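Local coordinates for cysteine desulfurase (Thermococcus onnurineus, PDB 5B89), which probably catalyses the pyridoxal-phosphate-dependent removal of sulfur from L-cysteine, passing it to a sulfur carrier and releasing L-alanine, at residues K126-P131 and K170-A175; K176-Q181 and A205-D210. All coordinates share one frame; numbering follows the deposited sequence.

Contact 1: K126-P131 and K170-A175; sequences KIVTTP and KKIKGA
Lys126, at the start of strand 126-129, lays its side chain over the C-terminal end of helix 165-172 and the turn behind it. CB comes near Ala175 CA, and CG stands anti to the backbone N (chi1 -178°). CD approaches the carbonyl of Lys171; the bend at chi3 (58°) places CE 3.3 Å from Lys171 O, with Lys173 O also nearby. The ammonium NZ then donates two hydrogen bonds, at 2.8 Å to Lys171 O and at 3.0 Å to Lys173 O. The second approaches its carbonyl more nearly head-on, with a C=O...N angle of 158°. The ammonium thus lies beside the carbonyl end of the helix, where its charge is probably favourable. The type II turn from Ile172 to Ala175, closed by Ala175 N to Ile172 O at 2.8 Å, brings the Lys173 carbonyl within range. A water bridges the backbones, accepting from Lys126 N and donating to Gly174 O. Two residues further along the strand, Val128 supplies the apolar part: CG2 meets Ala175 CB at 3.9 Å and CG1 faces Ile172 CG1 at 4.3 Å. Lys171 NZ turns instead to Asp167 in a salt bridge. Strand 126-129 runs between strands 151-154 and 177-181 of the central sheet, and the helix end meets it from the side to which Lys126 and Val128 point; Ile172 reaches Val178 of strand 177-181 and Ile199 of helix 193-203.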
ATOM      1  N   LYS B 126      -9.049  16.162  24.888  1.00 19.67           N
ATOM      2  CA  LYS B 126      -9.010  14.802  25.317  1.00 19.37           C
ATOM      3  C   LYS B 126      -9.335  13.780  24.249  1.00 16.66           C
ATOM      4  O   LYS B 126     -10.261  13.929  23.548  1.00 19.01           O
ATOM      5  CB  LYS B 126     -10.027  14.638  26.457  1.00 18.71           C
ATOM      6  CG  LYS B 126     -10.124  13.264  27.092  1.00 20.43           C
ATOM      7  CD  LYS B 126     -10.923  13.235  28.376  1.00 21.73           C
ATOM      8  CE  LYS B 126     -12.314  13.732  28.199  1.00 23.05           C
ATOM      9  NZ  LYS B 126     -13.130  13.394  29.365  1.00 22.10           N
ATOM     10  N   ILE B 127      -8.531  12.735  24.238  1.00 16.29           N
ATOM     11  CA  ILE B 127      -8.730  11.574  23.363  1.00 15.71           C
ATOM     12  C   ILE B 127      -8.937  10.387  24.291  1.00 14.73           C
ATOM     13  O   ILE B 127      -8.231  10.258  25.192  1.00 16.99           O
ATOM     14  CB  ILE B 127      -7.542  11.312  22.469  1.00 16.04           C
ATOM     15  CG1 ILE B 127      -7.422  12.422  21.449  1.00 19.94           C
ATOM     16  CG2 ILE B 127      -7.711  10.016  21.676  1.00 16.25           C
ATOM     17  CD1 ILE B 127      -6.120  12.390  20.721  1.00 19.64           C
ATOM     18  N   VAL B 128      -9.944   9.576  24.018  1.00 15.08           N
ATOM     19  CA  VAL B 128     -10.252   8.390  24.844  1.00 14.87           C
ATOM     20  C   VAL B 128     -10.064   7.137  23.967  1.00 16.87           C
ATOM     21  O   VAL B 128     -10.573   7.122  22.876  1.00 17.63           O
ATOM     22  CB  VAL B 128     -11.613   8.446  25.407  1.00 16.20           C
ATOM     23  CG1 VAL B 128     -12.035   7.192  26.173  1.00 18.62           C
ATOM     24  CG2 VAL B 128     -11.761   9.706  26.292  1.00 18.38           C
ATOM     25  N   THR B 129      -9.434   6.115  24.553  1.00 16.44           N
ATOM     26  CA  THR B 129      -9.355   4.821  23.895  1.00 16.77           C
ATOM     27  C   THR B 129      -9.473   3.743  24.949  1.00 18.79           C
ATOM     28  O   THR B 129      -9.768   4.010  26.070  1.00 16.54           O
ATOM     29  CB  THR B 129      -8.101   4.781  23.059  1.00 19.50           C
ATOM     30  OG1 THR B 129      -8.086   3.575  22.296  1.00 19.84           O
ATOM     31  CG2 THR B 129      -6.879   4.681  23.922  1.00 20.72           C
ATOM     32  N   THR B 130      -9.272   2.490  24.554  1.00 20.49           N
ATOM     33  CA  THR B 130      -9.283   1.332  25.482  1.00 18.91           C
ATOM     34  C   THR B 130      -7.859   1.040  25.921  1.00 19.38           C
ATOM     35  O   THR B 130      -6.922   1.329  25.232  1.00 20.68           O
ATOM     36  CB  THR B 130      -9.962   0.070  24.902  1.00 21.17           C
ATOM     37  OG1 THR B 130      -9.006  -0.670  24.112  1.00 18.58           O
ATOM     38  CG2 THR B 130     -11.140   0.327  24.128  1.00 19.77           C
ATOM     39  N   PRO B 131      -7.715   0.246  26.963  1.00 18.08           N
ATOM     40  CA  PRO B 131      -6.389  -0.159  27.352  1.00 20.99           C
ATOM     41  C   PRO B 131      -5.960  -1.401  26.649  1.00 20.15           C
ATOM     42  O   PRO B 131      -4.948  -1.903  27.004  1.00 27.35           O
ATOM     43  CB  PRO B 131      -6.531  -0.511  28.821  1.00 20.41           C
ATOM     44  CG  PRO B 131      -7.937  -0.877  28.983  1.00 20.93           C
ATOM     45  CD  PRO B 131      -8.726  -0.130  27.948  1.00 20.08           C
ATOM     46  N   LYS B 170     -18.385   8.387  31.491  1.00 18.79           N
ATOM     47  CA  LYS B 170     -17.705   9.447  32.157  1.00 23.01           C
ATOM     48  C   LYS B 170     -16.541   9.970  31.386  1.00 22.84           C
ATOM     49  O   LYS B 170     -16.379  11.131  31.283  1.00 25.29           O
ATOM     50  CB  LYS B 170     -17.218   9.021  33.530  1.00 24.68           C
ATOM     51  CG  LYS B 170     -18.339   8.786  34.470  1.00 33.42           C
ATOM     52  CD  LYS B 170     -17.960   8.055  35.743  1.00 39.31           C
ATOM     53  CE  LYS B 170     -19.215   7.942  36.607  1.00 43.50           C
ATOM     54  NZ  LYS B 170     -19.214   6.952  37.709  1.00 49.85           N
ATOM     55  N   LYS B 171     -15.725   9.085  30.851  1.00 20.43           N
ATOM     56  CA  LYS B 171     -14.576   9.506  30.114  1.00 20.61           C
ATOM     57  C   LYS B 171     -14.888  10.154  28.774  1.00 19.43           C
ATOM     58  O   LYS B 171     -14.208  11.039  28.387  1.00 21.07           O
ATOM     59  CB  LYS B 171     -13.653   8.327  29.877  1.00 22.38           C
ATOM     60  CG  LYS B 171     -13.056   7.739  31.152  1.00 26.09           C
ATOM     61  CD  LYS B 171     -11.574   7.744  31.054  1.00 26.27           C
ATOM     62  CE  LYS B 171     -10.917   7.535  32.402  1.00 28.27           C
ATOM     63  NZ  LYS B 171     -11.107   6.160  32.908  1.00 26.01           N
ATOM     64  N   ILE B 172     -15.923   9.674  28.115  1.00 20.07           N
ATOM     65  CA  ILE B 172     -16.236  10.132  26.730  1.00 19.01           C
ATOM     66  C   ILE B 172     -16.899  11.542  26.790  1.00 22.04           C
ATOM     67  O   ILE B 172     -16.750  12.324  25.859  1.00 18.76           O
ATOM     68  CB  ILE B 172     -17.111   9.148  25.995  1.00 18.47           C
ATOM     69  CG1 ILE B 172     -16.266   7.863  25.763  1.00 18.76           C
ATOM     70  CG2 ILE B 172     -17.617   9.704  24.687  1.00 19.44           C
ATOM     71  CD1 ILE B 172     -17.111   6.716  25.231  1.00 18.29           C
ATOM     72  N   LYS B 173     -17.572  11.863  27.905  1.00 21.53           N
ATOM     73  CA  LYS B 173     -18.116  13.234  28.086  1.00 24.10           C
ATOM     74  C   LYS B 173     -16.952  14.213  28.038  1.00 21.28           C
ATOM     75  O   LYS B 173     -15.946  14.079  28.721  1.00 22.20           O
ATOM     76  CB  LYS B 173     -18.892  13.316  29.423  1.00 28.65           C
ATOM     77  CG  LYS B 173     -19.424  14.750  29.715  1.00 35.77           C
ATOM     78  CD  LYS B 173     -19.863  14.874  31.176  1.00 35.45           C
ATOM     79  CE  LYS B 173     -20.339  16.290  31.516  1.00 42.50           C
ATOM     80  NZ  LYS B 173     -21.451  16.744  30.631  1.00 46.55           N
ATOM     81  N   GLY B 174     -17.062  15.199  27.138  1.00 21.89           N
ATOM     82  CA  GLY B 174     -15.977  16.147  26.959  1.00 22.02           C
ATOM     83  C   GLY B 174     -14.819  15.694  26.080  1.00 23.46           C
ATOM     84  O   GLY B 174     -13.869  16.422  25.942  1.00 23.69           O
ATOM     85  N   ALA B 175     -14.882  14.447  25.542  1.00 19.61           N
ATOM     86  CA  ALA B 175     -13.786  14.043  24.696  1.00 16.78           C
ATOM     87  C   ALA B 175     -13.930  14.645  23.271  1.00 15.87           C
ATOM     88  O   ALA B 175     -15.032  14.697  22.776  1.00 16.12           O
ATOM     89  CB  ALA B 175     -13.820  12.516  24.578  1.00 17.71           C
TER
HETATM   90  O   HOH W   1     -11.622  17.456  24.666  1.00 22.35           O

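Contact 2: K176-Q181 and A205-D210; sequences KLVAVQ and AIFVVD. With PLP (pyridoxal-5'-phosphate), chain G.
Lys176 O receives the N-H of Ile206 at 3.0 Å, the first of five backbone hydrogen bonds that join strands 177-181 and 206-210 in parallel. Val178 and Val180 each use both N and O toward the partner strand, bonding Ile206, Val208 and Asp210; Val178 N to Ile206 O is 2.8 Å. CA-H...O contacts fill in between, as from Ala179 CA to Val208 O at 3.3 Å. Apolar packing occupies both faces. On one, Leu177 CD1 touches Val208 CG2 at 3.9 Å and also Ile206 CG2. On the other, Val178 CG1 lies in plane at the edge of the Phe207 ring, 3.9 Å from CD1, while Val180 CG2 meets CZ at 3.8 Å. The polar interaction is at the strand end: Asp210 CG stands anti to the backbone N (chi1 171°), and OD2 of its carboxylate lies 2.6 Å from the pyridine N1 of pyridoxal phosphate, as in other fold-type I enzymes, where the carboxylate is thought to keep this nitrogen protonated. OD1 is held by Ala212 N. An alanine here would probably leave N1 without its carboxylate partner and weaken the ring's electron-sink character. The pair forms a beta-alpha-beta unit with helix 193-203, which covers Phe207 and Ala205; helix 106-117 lies over Val208 and Leu177, and strands 126-129 and 229-233 flank the two strands.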
ATOM      1  N   LYS B 176     -12.799  14.973  22.637  1.00 17.02           N
ATOM      2  CA  LYS B 176     -12.811  15.414  21.278  1.00 16.83           C
ATOM      3  C   LYS B 176     -12.936  14.222  20.292  1.00 15.42           C
ATOM      4  O   LYS B 176     -13.591  14.347  19.235  1.00 16.39           O
ATOM      5  CB  LYS B 176     -11.563  16.232  20.994  1.00 18.45           C
ATOM      6  CG  LYS B 176     -11.444  16.848  19.599  1.00 23.42           C
ATOM      7  CD  LYS B 176     -12.188  18.136  19.670  1.00 27.65           C
ATOM      8  CE  LYS B 176     -12.035  18.896  18.379  1.00 30.39           C
ATOM      9  NZ  LYS B 176     -12.793  20.168  18.597  1.00 37.13           N
ATOM     10  N   LEU B 177     -12.291  13.133  20.680  1.00 15.18           N
ATOM     11  CA  LEU B 177     -12.209  11.951  19.774  1.00 14.53           C
ATOM     12  C   LEU B 177     -12.096  10.730  20.698  1.00 14.41           C
ATOM     13  O   LEU B 177     -11.412  10.748  21.707  1.00 14.73           O
ATOM     14  CB  LEU B 177     -11.030  12.115  18.851  1.00 14.34           C
ATOM     15  CG  LEU B 177     -10.850  10.969  17.784  1.00 14.50           C
ATOM     16  CD1 LEU B 177     -10.306  11.535  16.467  1.00 15.87           C
ATOM     17  CD2 LEU B 177      -9.975   9.854  18.282  1.00 15.14           C
ATOM     18  N   VAL B 178     -12.741   9.684  20.214  1.00 14.64           N
ATOM     19  CA  VAL B 178     -12.789   8.355  20.879  1.00 13.54           C
ATOM     20  C   VAL B 178     -12.331   7.354  19.793  1.00 13.04           C
ATOM     21  O   VAL B 178     -12.980   7.343  18.703  1.00 13.07           O
ATOM     22  CB  VAL B 178     -14.132   8.030  21.367  1.00 13.66           C
ATOM     23  CG1 VAL B 178     -14.209   6.634  21.977  1.00 15.66           C
ATOM     24  CG2 VAL B 178     -14.665   9.013  22.437  1.00 14.92           C
ATOM     25  N   ALA B 179     -11.345   6.537  20.114  1.00 13.55           N
ATOM     26  CA  ALA B 179     -10.874   5.506  19.214  1.00 13.17           C
ATOM     27  C   ALA B 179     -10.931   4.161  19.904  1.00 12.87           C
ATOM     28  O   ALA B 179     -10.352   3.986  20.919  1.00 16.54           O
ATOM     29  CB  ALA B 179      -9.467   5.798  18.762  1.00 16.29           C
ATOM     30  N   VAL B 180     -11.631   3.216  19.311  1.00 12.53           N
ATOM     31  CA  VAL B 180     -11.714   1.893  19.917  1.00 13.43           C
ATOM     32  C   VAL B 180     -11.629   0.767  18.897  1.00 14.18           C
ATOM     33  O   VAL B 180     -12.007   0.891  17.772  1.00 13.45           O
ATOM     34  CB  VAL B 180     -13.000   1.695  20.726  1.00 14.36           C
ATOM     35  CG1 VAL B 180     -13.143   2.788  21.797  1.00 16.89           C
ATOM     36  CG2 VAL B 180     -14.182   1.693  19.810  1.00 17.05           C
ATOM     37  N   GLN B 181     -11.149  -0.363  19.382  1.00 13.59           N
ATOM     38  CA  GLN B 181     -11.094  -1.524  18.567  1.00 14.45           C
ATOM     39  C   GLN B 181     -12.442  -2.215  18.704  1.00 13.69           C
ATOM     40  O   GLN B 181     -13.032  -2.181  19.686  1.00 14.03           O
ATOM     41  CB  GLN B 181      -9.989  -2.461  19.039  1.00 12.77           C
ATOM     42  CG  GLN B 181     -10.290  -3.088  20.355  1.00 16.77           C
ATOM     43  CD  GLN B 181      -9.117  -3.768  21.030  1.00 20.08           C
ATOM     44  OE1 GLN B 181      -8.020  -3.794  20.541  1.00 18.41           O
ATOM     45  NE2 GLN B 181      -9.392  -4.331  22.155  1.00 16.07           N
ATOM     46  N   ALA B 205     -18.319  13.592  20.419  1.00 14.11           N
ATOM     47  CA  ALA B 205     -16.957  13.156  20.181  1.00 15.41           C
ATOM     48  C   ALA B 205     -16.900  12.482  18.786  1.00 15.88           C
ATOM     49  O   ALA B 205     -17.809  11.736  18.438  1.00 17.63           O
ATOM     50  CB  ALA B 205     -16.578  12.109  21.240  1.00 15.22           C
ATOM     51  N   ILE B 206     -15.803  12.685  18.096  1.00 14.64           N
ATOM     52  CA  ILE B 206     -15.524  11.948  16.841  1.00 14.31           C
ATOM     53  C   ILE B 206     -15.280  10.455  17.250  1.00 13.36           C
ATOM     54  O   ILE B 206     -14.568  10.242  18.210  1.00 14.80           O
ATOM     55  CB  ILE B 206     -14.366  12.515  16.133  1.00 14.47           C
ATOM     56  CG1 ILE B 206     -14.694  13.950  15.668  1.00 14.62           C
ATOM     57  CG2 ILE B 206     -13.952  11.586  14.922  1.00 13.25           C
ATOM     58  CD1 ILE B 206     -13.467  14.696  15.249  1.00 19.18           C
ATOM     59  N   PHE B 207     -15.898   9.541  16.513  1.00 12.09           N
ATOM     60  CA  PHE B 207     -15.783   8.085  16.813  1.00 12.02           C
ATOM     61  C   PHE B 207     -14.987   7.319  15.688  1.00 11.51           C
ATOM     62  O   PHE B 207     -15.482   7.308  14.578  1.00 12.16           O
ATOM     63  CB  PHE B 207     -17.175   7.541  17.013  1.00 12.05           C
ATOM     64  CG  PHE B 207     -17.201   6.152  17.691  1.00 10.85           C
ATOM     65  CD1 PHE B 207     -16.548   5.934  18.890  1.00 14.59           C
ATOM     66  CD2 PHE B 207     -17.889   5.128  17.068  1.00 12.31           C
ATOM     67  CE1 PHE B 207     -16.624   4.656  19.482  1.00 14.14           C
ATOM     68  CE2 PHE B 207     -17.953   3.877  17.619  1.00 12.24           C
ATOM     69  CZ  PHE B 207     -17.357   3.635  18.832  1.00 12.57           C
ATOM     70  N   VAL B 208     -13.919   6.777  16.113  1.00 10.89           N
ATOM     71  CA  VAL B 208     -13.006   6.011  15.235  1.00 10.08           C
ATOM     72  C   VAL B 208     -13.024   4.552  15.644  1.00 10.95           C
ATOM     73  O   VAL B 208     -12.779   4.231  16.817  1.00 11.82           O
ATOM     74  CB  VAL B 208     -11.638   6.566  15.352  1.00 10.51           C
ATOM     75  CG1 VAL B 208     -10.623   5.847  14.430  1.00 12.15           C
ATOM     76  CG2 VAL B 208     -11.528   8.065  15.086  1.00 12.39           C
ATOM     77  N   VAL B 209     -13.251   3.684  14.656  1.00 10.60           N
ATOM     78  CA  VAL B 209     -13.383   2.235  14.941  1.00 10.42           C
ATOM     79  C   VAL B 209     -12.206   1.488  14.192  1.00 10.94           C
ATOM     80  O   VAL B 209     -12.105   1.582  12.959  1.00 11.41           O
ATOM     81  CB  VAL B 209     -14.698   1.643  14.532  1.00 10.80           C
ATOM     82  CG1 VAL B 209     -14.796   0.168  14.826  1.00 11.34           C
ATOM     83  CG2 VAL B 209     -15.843   2.371  15.242  1.00 12.65           C
ATOM     84  N   ASP B 210     -11.430   0.734  14.937  1.00  9.91           N
ATOM     85  CA  ASP B 210     -10.440  -0.206  14.384  1.00 10.97           C
ATOM     86  C   ASP B 210     -11.145  -1.525  14.231  1.00 10.48           C
ATOM     87  O   ASP B 210     -11.359  -2.280  15.228  1.00 12.23           O
ATOM     88  CB  ASP B 210      -9.201  -0.324  15.304  1.00 10.39           C
ATOM     89  CG  ASP B 210      -8.197  -1.441  14.921  1.00 13.66           C
ATOM     90  OD1 ASP B 210      -8.538  -2.163  13.964  1.00 13.39           O
ATOM     91  OD2 ASP B 210      -7.206  -1.634  15.690  1.00 16.09           O
TER
HETATM   92  N1  PLP G 400      -5.725  -3.561  14.844  1.00 20.50           N
HETATM   93  C2  PLP G 400      -6.141  -4.811  15.186  1.00 24.78           C
HETATM   94  C2A PLP G 400      -7.219  -5.018  16.227  1.00 28.80           C
HETATM   95  C3  PLP G 400      -5.489  -5.886  14.555  1.00 26.38           C
HETATM   96  O3  PLP G 400      -5.869  -7.153  14.856  1.00 33.10           O
HETATM   97  C4  PLP G 400      -4.512  -5.644  13.556  1.00 27.53           C
HETATM   98  C4A PLP G 400      -3.776  -6.895  12.932  1.00 34.01           C
HETATM   99  C5  PLP G 400      -4.213  -4.299  13.218  1.00 21.39           C
HETATM  100  C6  PLP G 400      -4.809  -3.249  13.881  1.00 23.74           C
HETATM  101  C5A PLP G 400      -3.128  -4.038  12.178  1.00 24.25           C
HETATM  102  O4P PLP G 400      -3.597  -4.507  10.877  1.00 15.48           O
HETATM  103  P   PLP G 400      -2.523  -4.361   9.771  1.00 12.13           P
HETATM  104  O1P PLP G 400      -3.158  -4.960   8.610  1.00 15.64           O
HETATM  105  O2P PLP G 400      -1.320  -5.169  10.262  1.00 17.09           O
HETATM  106  O3P PLP G 400      -2.174  -2.952   9.651  1.00 11.67           O

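Overall arrangement
Coming from the N terminus, the chain reaches strand 126-129 after helix 106-117, leaves through helix 139-148 and strand 151-154, and returns along helix 165-172; contact 1 closes this loop of 38 residues. At Ala175 it runs into Lys176, so strand 177-181 opens contact 2, which closes over helix 193-203 when strand 206-210 comes alongside. The two loops follow in series, neither nested nor crossed. The centres of the two contacts lie about 9 Å apart, joined because strands 126-129 and 177-181 are sheet neighbours, with probable hydrogen bonds from Lys176 N to Lys126 O and from Thr129 OG1 to Ala179 O. Contact 1 ties a helix end to the sheet away from the cofactor, which contact 2 reaches.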